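Local coordinates for protein 3,4-dihydroxy-2-butanone 4-phosphate synthase (Acinetobacter baumannii, PDB 6MNZ) that probably converts D-ribulose 5-phosphate to formate and 3,4-dihydroxy-2-butanone 4-phosphate, a step of riboflavin biosynthesis, using magnesium or manganese, at residues 38-42 and 43-47; 58-62 and 63-67; 256-259 and 260-264. All coordinates share one frame; numbering follows the deposited sequence.

Contact 1. Residues 38-42 and 43-47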
loop_
_atom_site.group_PDB
_atom_site.type_symbol
_atom_site.label_atom_id
_atom_site.label_comp_id
_atom_site.label_asym_id
_atom_site.label_seq_id
_atom_site.Cartn_x
_atom_site.Cartn_y
_atom_site.Cartn_z
ATOM N N THR A 38 23.712 10.773 -21.499
ATOM C CA THR A 38 24.544 11.932 -21.792
ATOM C C THR A 38 25.424 11.702 -23.015
ATOM O O THR A 38 25.815 12.666 -23.682
ATOM C CB THR A 38 25.405 12.274 -20.576
ATOM O OG1 THR A 38 24.578 12.334 -19.407
ATOM C CG2 THR A 38 26.104 13.610 -20.770
ATOM N N HIS A 39 25.796 10.453 -23.289
ATOM C CA HIS A 39 26.651 10.130 -24.421
ATOM C C HIS A 39 25.875 9.574 -25.609
ATOM O O HIS A 39 26.492 9.112 -26.575
ATOM C CB HIS A 39 27.728 9.128 -24.001
ATOM C CG HIS A 39 28.736 9.689 -23.048
ATOM N ND1 HIS A 39 29.679 10.621 -23.423
ATOM C CD2 HIS A 39 28.962 9.433 -21.738
ATOM C CE1 HIS A 39 30.409 10.952 -22.374
ATOM N NE2 HIS A 39 29.999 10.241 -21.339
ATOM N N VAL A 40 24.542 9.638 -25.580
ATOM C CA VAL A 40 23.748 9.021 -26.637
ATOM C C VAL A 40 23.831 9.866 -27.901
ATOM O O VAL A 40 23.723 11.100 -27.856
ATOM C CB VAL A 40 22.290 8.836 -26.184
ATOM C CG1 VAL A 40 21.547 10.162 -26.195
ATOM C CG2 VAL A 40 21.589 7.816 -27.073
ATOM N N ARG A 41 23.948 9.201 -29.040
ATOM C CA ARG A 41 24.166 9.838 -30.329
ATOM C C ARG A 41 23.180 9.277 -31.340
ATOM O O ARG A 41 22.571 8.229 -31.103
ATOM C CB ARG A 41 25.604 9.618 -30.823
ATOM C CG ARG A 41 26.670 10.008 -29.808
ATOM C CD ARG A 41 28.036 9.463 -30.187
ATOM N NE ARG A 41 28.023 8.013 -30.357
ATOM C CZ ARG A 41 29.082 7.289 -30.705
ATOM N NH1 ARG A 41 30.291 7.834 -30.700
ATOM N NH2 ARG A 41 28.948 5.989 -30.930
ATOM N N PRO A 42 22.870 10.041 -32.394
ATOM C CA PRO A 42 21.935 9.548 -33.415
ATOM C C PRO A 42 22.148 8.086 -33.774
ATOM O O PRO A 42 21.203 7.292 -33.736
ATOM C CB PRO A 42 22.217 10.464 -34.612
ATOM C CG PRO A 42 22.654 11.760 -33.989
ATOM C CD PRO A 42 23.296 11.430 -32.656
ATOM N N GLU A 43 23.387 7.709 -34.093
ATOM C CA GLU A 43 23.655 6.337 -34.505
ATOM C C GLU A 43 23.440 5.341 -33.374
ATOM O O GLU A 43 23.206 4.159 -33.645
ATOM C CB GLU A 43 25.084 6.209 -35.035
ATOM C CG GLU A 43 25.186 6.059 -36.549
ATOM C CD GLU A 43 24.336 4.923 -37.092
ATOM O OE1 GLU A 43 23.374 5.210 -37.836
ATOM O OE2 GLU A 43 24.535 3.767 -36.659
ATOM N N ASP A 44 23.415 5.803 -32.122
ATOM C CA ASP A 44 23.114 4.904 -31.013
ATOM C C ASP A 44 21.630 4.562 -30.968
ATOM O O ASP A 44 21.262 3.386 -30.864
ATOM C CB ASP A 44 23.563 5.530 -29.693
ATOM C CG ASP A 44 25.070 5.612 -29.572
ATOM O OD1 ASP A 44 25.719 4.548 -29.503
ATOM O OD2 ASP A 44 25.600 6.740 -29.472
ATOM N N ILE A 45 20.764 5.560 -31.150
ATOM C CA ILE A 45 19.332 5.290 -31.233
ATOM C C ILE A 45 19.031 4.398 -32.430
ATOM O O ILE A 45 18.200 3.485 -32.351
ATOM C CB ILE A 45 18.539 6.609 -31.301
ATOM C CG1 ILE A 45 18.911 7.527 -30.134
ATOM C CG2 ILE A 45 17.043 6.331 -31.299
ATOM C CD1 ILE A 45 18.733 6.897 -28.766
ATOM N N ASN A 46 19.731 4.618 -33.545
ATOM C CA ASN A 46 19.455 3.842 -34.750
ATOM C C ASN A 46 19.847 2.381 -34.569
ATOM O O ASN A 46 19.142 1.482 -35.042
ATOM C CB ASN A 46 20.190 4.445 -35.946
ATOM C CG ASN A 46 19.883 3.718 -37.240
ATOM O OD1 ASN A 46 20.787 3.231 -37.919
ATOM N ND2 ASN A 46 18.602 3.628 -37.583
ATOM N N PHE A 47 20.986 2.124 -33.922
ATOM C CA PHE A 47 21.345 0.752 -33.584
ATOM C C PHE A 47 20.283 0.109 -32.704
ATOM O O PHE A 47 19.949 -1.069 -32.879
ATOM C CB PHE A 47 22.705 0.717 -32.890
ATOM C CG PHE A 47 23.157 -0.665 -32.518
ATOM C CD1 PHE A 47 22.907 -1.174 -31.256
ATOM C CD2 PHE A 47 23.824 -1.460 -33.433
ATOM C CE1 PHE A 47 23.237 -2.477 -30.941
ATOM C CE2 PHE A 47 24.142 -2.767 -33.130
ATOM C CZ PHE A 47 23.891 -3.261 -31.867
#
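Arg41 and Asp44 form a salt bridge across the first turn of helix 42-52: Arg41 NE gives its hydrogen to Asp44 OD2 over 2.9 Å, and the bond is close to straight (166°). The carboxylate oxygen is used on its syn side, and the guanidinium and carboxylate planes are only 17° apart, so the two groups are nearly parallel, though each partner sits somewhat out of the other's plane. The bend of the arginine chain at chi3 (-56°) turns NE toward OD2, with CB, CG and CD of Arg41 passing along the same oxygen. That oxygen also receives a weak bond from Arg41 N at 3.0 Å, so it takes one hydrogen from the backbone and one from the side chain of a single residue.

Arg41 is the N-cap residue of the helix. Its carbonyl oxygen accepts two hydrogens, from Ile45 N at 3.2 Å, nearly in line with the carbonyl, and from Asp44 N at 2.8 Å, which sits above the carbonyl plane. Pro42 follows as the first residue of the helix, and its oxygen takes Asn46 N to continue the winding. The negative charge of Asp44 in this first turn would probably interact favourably with the helix dipole.

The apolar side of the turn is made by Val40. Its CG2 meets Ile45 CD1 at 3.4 Å and lies 4.0 Å from Asp44 CB, the methyl standing anti to the valine backbone N.

Val40 and Ile45 both continue onto Ile108 of helix 101-112 and Val161 of strand 160-164. Val40 and Asp44 also touch Ile35, so the turn leads the chain from strand 31-36 into helix 42-52 with its apolar side against the sheet and the neighbouring helix.

Contact 2. Residues 58-62 and 63-67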
loop_
_atom_site.group_PDB
_atom_site.type_symbol
_atom_site.label_atom_id
_atom_site.label_comp_id
_atom_site.label_asym_id
_atom_site.label_seq_id
_atom_site.Cartn_x
_atom_site.Cartn_y
_atom_site.Cartn_z
ATOM N N LEU A 58 14.167 6.399 -21.773
ATOM C CA LEU A 58 15.169 7.293 -21.189
ATOM C C LEU A 58 14.967 7.302 -19.676
ATOM O O LEU A 58 14.003 7.888 -19.179
ATOM C CB LEU A 58 15.063 8.701 -21.767
ATOM C CG LEU A 58 15.852 9.753 -20.984
ATOM C CD1 LEU A 58 17.314 9.366 -20.893
ATOM C CD2 LEU A 58 15.682 11.144 -21.576
ATOM N N THR A 59 15.790 6.545 -18.961
ATOM C CA THR A 59 15.661 6.466 -17.513
ATOM C C THR A 59 16.125 7.770 -16.870
ATOM O O THR A 59 17.136 8.346 -17.282
ATOM C CB THR A 59 16.474 5.287 -16.985
ATOM O OG1 THR A 59 17.869 5.522 -17.220
ATOM C CG2 THR A 59 16.054 4.001 -17.690
ATOM N N LEU A 60 15.274 8.335 -16.012
ATOM C CA LEU A 60 15.573 9.559 -15.283
ATOM C C LEU A 60 15.439 9.311 -13.788
ATOM O O LEU A 60 14.524 8.610 -13.341
ATOM C CB LEU A 60 14.638 10.719 -15.669
ATOM C CG LEU A 60 14.906 11.477 -16.968
ATOM C CD1 LEU A 60 14.752 10.532 -18.105
ATOM C CD2 LEU A 60 13.955 12.665 -17.166
ATOM N N SER A 61 16.140 10.144 -13.027
ATOM C CA SER A 61 15.909 10.245 -11.598
ATOM C C SER A 61 14.669 11.085 -11.306
ATOM O O SER A 61 14.250 11.928 -12.104
ATOM C CB SER A 61 17.127 10.854 -10.905
ATOM O OG SER A 61 17.261 12.225 -11.236
ATOM N N ARG A 62 14.136 10.901 -10.095
ATOM C CA ARG A 62 13.010 11.711 -9.643
ATOM C C ARG A 62 13.395 13.179 -9.520
ATOM O O ARG A 62 12.632 14.065 -9.924
ATOM C CB ARG A 62 12.495 11.181 -8.307
ATOM C CG ARG A 62 11.812 9.830 -8.413
ATOM C CD ARG A 62 11.276 9.359 -7.069
ATOM N NE ARG A 62 10.345 10.317 -6.480
ATOM C CZ ARG A 62 9.496 10.031 -5.498
ATOM N NH1 ARG A 62 9.360 8.779 -5.075
ATOM N NH2 ARG A 62 8.702 10.977 -5.012
ATOM N N GLU A 63 14.602 13.456 -9.024
ATOM C CA GLU A 63 15.118 14.820 -9.052
ATOM C C GLU A 63 15.068 15.383 -10.466
ATOM O O GLU A 63 14.514 16.462 -10.701
ATOM C CB GLU A 63 16.548 14.853 -8.511
ATOM C CG GLU A 63 16.689 14.362 -7.078
ATOM C CD GLU A 63 16.869 12.859 -6.994
ATOM O OE1 GLU A 63 15.839 12.150 -6.972
ATOM O OE2 GLU A 63 18.002 12.390 -7.234
ATOM N N ARG A 64 15.580 14.624 -11.435
ATOM C CA ARG A 64 15.594 15.099 -12.812
ATOM C C ARG A 64 14.183 15.277 -13.355
ATOM O O ARG A 64 13.959 16.120 -14.230
ATOM C CB ARG A 64 16.390 14.123 -13.680
ATOM C CG ARG A 64 16.292 14.370 -15.171
ATOM C CD ARG A 64 16.931 15.678 -15.585
ATOM N NE ARG A 64 18.375 15.683 -15.379
ATOM C CZ ARG A 64 19.170 16.697 -15.704
ATOM N NH1 ARG A 64 18.677 17.749 -16.346
ATOM N NH2 ARG A 64 20.426 16.722 -15.274
ATOM N N CYS A 65 13.244 14.428 -12.927
ATOM C CA CYS A 65 11.859 14.570 -13.365
ATOM C C CYS A 65 11.214 15.816 -12.771
ATOM O O CYS A 65 10.581 16.597 -13.492
ATOM C CB CYS A 65 11.061 13.323 -12.985
ATOM S SG CYS A 65 11.346 11.894 -14.066
ATOM N N LYS A 66 11.442 16.067 -11.479
ATOM C CA LYS A 66 10.913 17.272 -10.848
ATOM C C LYS A 66 11.513 18.527 -11.470
ATOM O O LYS A 66 10.785 19.460 -11.827
ATOM C CB LYS A 66 11.181 17.233 -9.342
ATOM C CG LYS A 66 10.111 17.912 -8.496
ATOM C CD LYS A 66 8.841 17.073 -8.409
ATOM C CE LYS A 66 7.700 17.859 -7.775
ATOM N NZ LYS A 66 6.402 17.132 -7.847
ATOM N N GLN A 67 12.828 18.525 -11.699
ATOM C CA GLN A 67 13.454 19.607 -12.450
ATOM C C GLN A 67 12.781 19.803 -13.803
ATOM O O GLN A 67 12.596 20.939 -14.255
ATOM C CB GLN A 67 14.947 19.317 -12.628
ATOM C CG GLN A 67 15.668 20.264 -13.574
ATOM C CD GLN A 67 17.175 20.080 -13.546
ATOM O OE1 GLN A 67 17.746 19.679 -12.530
ATOM N NE2 GLN A 67 17.822 20.327 -14.679
#
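Ser61 and Arg64 meet where strand 57-60 gives way to helix 62-68, and the serine hydroxyl oxygen accepts the hydrogen of Arg64 N at 2.9 Å. The hydroxyl reaches that amide because OG stands between its own backbone N and carbonyl carbon (chi1 70°), which also brings it to 3.2 Å from Arg64 CB. The carbonyl oxygen of Ser61 meanwhile takes Cys65 N at 2.8 Å, so side chain and backbone of one residue together serve two amides of the opening turn.

Packing is close on the inner side, where Leu60 leans onto the turn. Its CD2 comes to 3.5 Å from Arg64 CG, touching the aliphatic root of the arginine, while Leu60 CB lies 3.8 Å from Cys65 SG. The arginine chain starts anti to its backbone N and then bends twice, at chi2 and chi3; its far end leaves Leu60 behind, and the guanidinium is held by Ala113 O and by a salt bridge to Glu157.

This is a serine N-cap at a strand-to-helix junction in the DHBP synthase part of the chain. Strand 57-60 lies within the mixed sheet, between strands 127-131 and 160-164, and Leu60 packs on Pro129, while Cys65 reaches Met131.

The outer side is looser. Arg62, Glu63 and Lys66 are exposed, though the Arg62 side chain touches Met131 and Pro134. The backbone carbonyl of Arg62 joins the helix by accepting Lys66 N at 2.8 Å in a nearly straight bond (168°). Arg62 NE and Glu63 OE1 carry opposite charges but stay 5.8 Å apart; the glutamate chain, bent at chi2, brings OE1 to 3.7 Å from Arg62 CB and does not reach the guanidinium.

Contact 3. Residues 256-259 and 260-264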
loop_
_atom_site.group_PDB
_atom_site.type_symbol
_atom_site.label_atom_id
_atom_site.label_comp_id
_atom_site.label_asym_id
_atom_site.label_seq_id
_atom_site.Cartn_x
_atom_site.Cartn_y
_atom_site.Cartn_z
ATOM N N SER A 256 7.031 -14.087 6.822
ATOM C CA SER A 256 6.391 -15.106 5.995
ATOM C C SER A 256 5.317 -15.822 6.808
ATOM O O SER A 256 5.135 -15.512 7.992
ATOM C CB SER A 256 7.435 -16.089 5.464
ATOM O OG SER A 256 7.470 -17.266 6.249
ATOM N N PRO A 257 4.533 -16.723 6.200
ATOM C CA PRO A 257 3.375 -17.282 6.924
ATOM C C PRO A 257 3.732 -18.093 8.164
ATOM O O PRO A 257 2.814 -18.606 8.816
ATOM C CB PRO A 257 2.683 -18.171 5.876
ATOM C CG PRO A 257 3.546 -18.153 4.654
ATOM C CD PRO A 257 4.454 -16.972 4.751
ATOM N N VAL A 258 5.014 -18.340 8.437
ATOM C CA VAL A 258 5.392 -19.361 9.408
ATOM C C VAL A 258 5.676 -18.717 10.759
ATOM O O VAL A 258 6.359 -19.306 11.605
ATOM C CB VAL A 258 6.609 -20.179 8.933
ATOM C CG1 VAL A 258 6.295 -20.870 7.620
ATOM C CG2 VAL A 258 7.846 -19.296 8.805
ATOM N N ARG A 259 5.049 -17.571 11.023
ATOM C CA ARG A 259 5.133 -16.956 12.341
ATOM C C ARG A 259 3.890 -17.208 13.178
ATOM O O ARG A 259 3.992 -17.411 14.391
ATOM C CB ARG A 259 5.330 -15.440 12.211
ATOM C CG ARG A 259 6.298 -15.020 11.139
ATOM C CD ARG A 259 7.644 -15.658 11.357
ATOM N NE ARG A 259 8.639 -15.089 10.462
ATOM C CZ ARG A 259 8.716 -15.371 9.168
ATOM N NH1 ARG A 259 7.798 -16.146 8.604
ATOM N NH2 ARG A 259 9.661 -14.817 8.422
ATOM N N ASP A 260 2.718 -16.945 12.608
ATOM C CA ASP A 260 1.487 -17.088 13.371
ATOM C C ASP A 260 1.076 -18.548 13.530
ATOM O O ASP A 260 0.489 -18.914 14.554
ATOM C CB ASP A 260 0.390 -16.258 12.713
ATOM C CG ASP A 260 0.736 -14.777 12.670
ATOM O OD1 ASP A 260 1.347 -14.354 11.664
ATOM O OD2 ASP A 260 0.753 -14.161 13.759
ATOM N N LEU A 261 1.312 -19.380 12.513
ATOM C CA LEU A 261 0.769 -20.736 12.495
ATOM C C LEU A 261 1.805 -21.791 12.873
ATOM O O LEU A 261 1.692 -22.424 13.927
ATOM C CB LEU A 261 0.189 -21.052 11.111
ATOM C CG LEU A 261 -1.287 -20.708 10.918
ATOM C CD1 LEU A 261 -1.506 -19.211 11.069
ATOM C CD2 LEU A 261 -1.792 -21.191 9.566
ATOM N N LEU A 262 2.865 -21.921 12.079
ATOM C CA LEU A 262 4.043 -22.668 12.498
ATOM C C LEU A 262 4.942 -21.732 13.311
ATOM O O LEU A 262 4.527 -20.650 13.736
ATOM C CB LEU A 262 4.764 -23.263 11.288
ATOM C CG LEU A 262 4.100 -24.376 10.464
ATOM C CD1 LEU A 262 4.976 -24.678 9.232
ATOM C CD2 LEU A 262 3.878 -25.660 11.270
ATOM N N LYS A 263 6.181 -22.156 13.575
ATOM C CA LYS A 263 7.028 -21.478 14.556
ATOM C C LYS A 263 8.471 -21.574 14.067
ATOM O O LYS A 263 9.145 -22.580 14.311
ATOM C CB LYS A 263 6.868 -22.093 15.942
ATOM C CG LYS A 263 5.482 -21.927 16.554
ATOM C CD LYS A 263 5.453 -22.387 18.011
ATOM C CE LYS A 263 5.953 -23.821 18.163
ATOM N NZ LYS A 263 5.404 -24.499 19.373
ATOM N N LEU A 264 8.937 -20.524 13.393
ATOM C CA LEU A 264 10.354 -20.342 13.099
ATOM C C LEU A 264 10.948 -19.127 13.797
ATOM O O LEU A 264 11.987 -19.242 14.454
ATOM C CB LEU A 264 10.558 -20.223 11.579
ATOM C CG LEU A 264 11.810 -20.873 10.975
ATOM C CD1 LEU A 264 11.877 -22.365 11.272
ATOM C CD2 LEU A 264 11.851 -20.633 9.467
#
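Val258 and Leu264 touch across a surface loop that doubles back on itself between strand 248-253 and helix 266-269, in the GTP cyclohydrolase II-like half of the chain. The loop opens with a type I beta turn from Ser256 to Arg259 and has no regular helix or strand.

One weak backbone bond draws its two halves together: Leu264 N to Val258 O, 3.4 Å long with an angle of 147°. Beside it the two side chains run side by side in the same direction, Val258 CG2 lying 4.0 Å from Leu264 CB. The valine branch making this touch is the one set between the backbone N and the carbonyl carbon. Val258 CB also comes within 4.3 Å of Leu262 CB, a light apolar contact.

Arg259 turns back toward Ser256, the other end of the beta turn, its chain bent at chi2 (-57°). NH1 is modelled 2.6 Å from Ser256 OG, with the geometry of a hydrogen bond, but it also crowds the backbone N of Ser256, so the exact placement is doubtful. The hydroxyl lies at the guanidinium edge, almost in its plane, and takes a weak, long bond from Val258 N. Arg259 NE is engaged separately with His253, at the end of the preceding strand.

The far part of the loop faces the second subunit. Leu261 packs on Ile214 and Asp260 on Trp292 of that subunit, and Asp260 also makes weak hydrogen bonds to its Asn265 and Tyr218.

Between the two halves, then, the sole hydrogen bond is a weak one with sparse apolar touches beside it; the arginine-serine pair stays inside 256-259. With mostly packing and weak bonds toward the second subunit as well, the chemistry is consistent with a lightly fastened surface loop.

Overall arrangement
Contacts 1 and 2 both belong to the DHBP synthase region and follow each other in the chain: helix 42-52, which starts in contact 1, leads to strand 57-60, which ends in contact 2. Their centres are 20 Å apart and their nearest atoms about 7 Å, without touching. The side chain of Ile45 in contact 1 is about 12 Å from that of Glu164, predicted to be essential for catalysis, and the side chain of Leu60 in contact 2 about 7 Å from that of Thr144, a predicted substrate-binding residue. Contact 3 is in the other half of the chain, its centre 52 Å from that of contact 1 and 41 Å from that of contact 2; a sulfate ion, probably from the crystallisation liquor, lies about 3 Å from the Leu264 side chain.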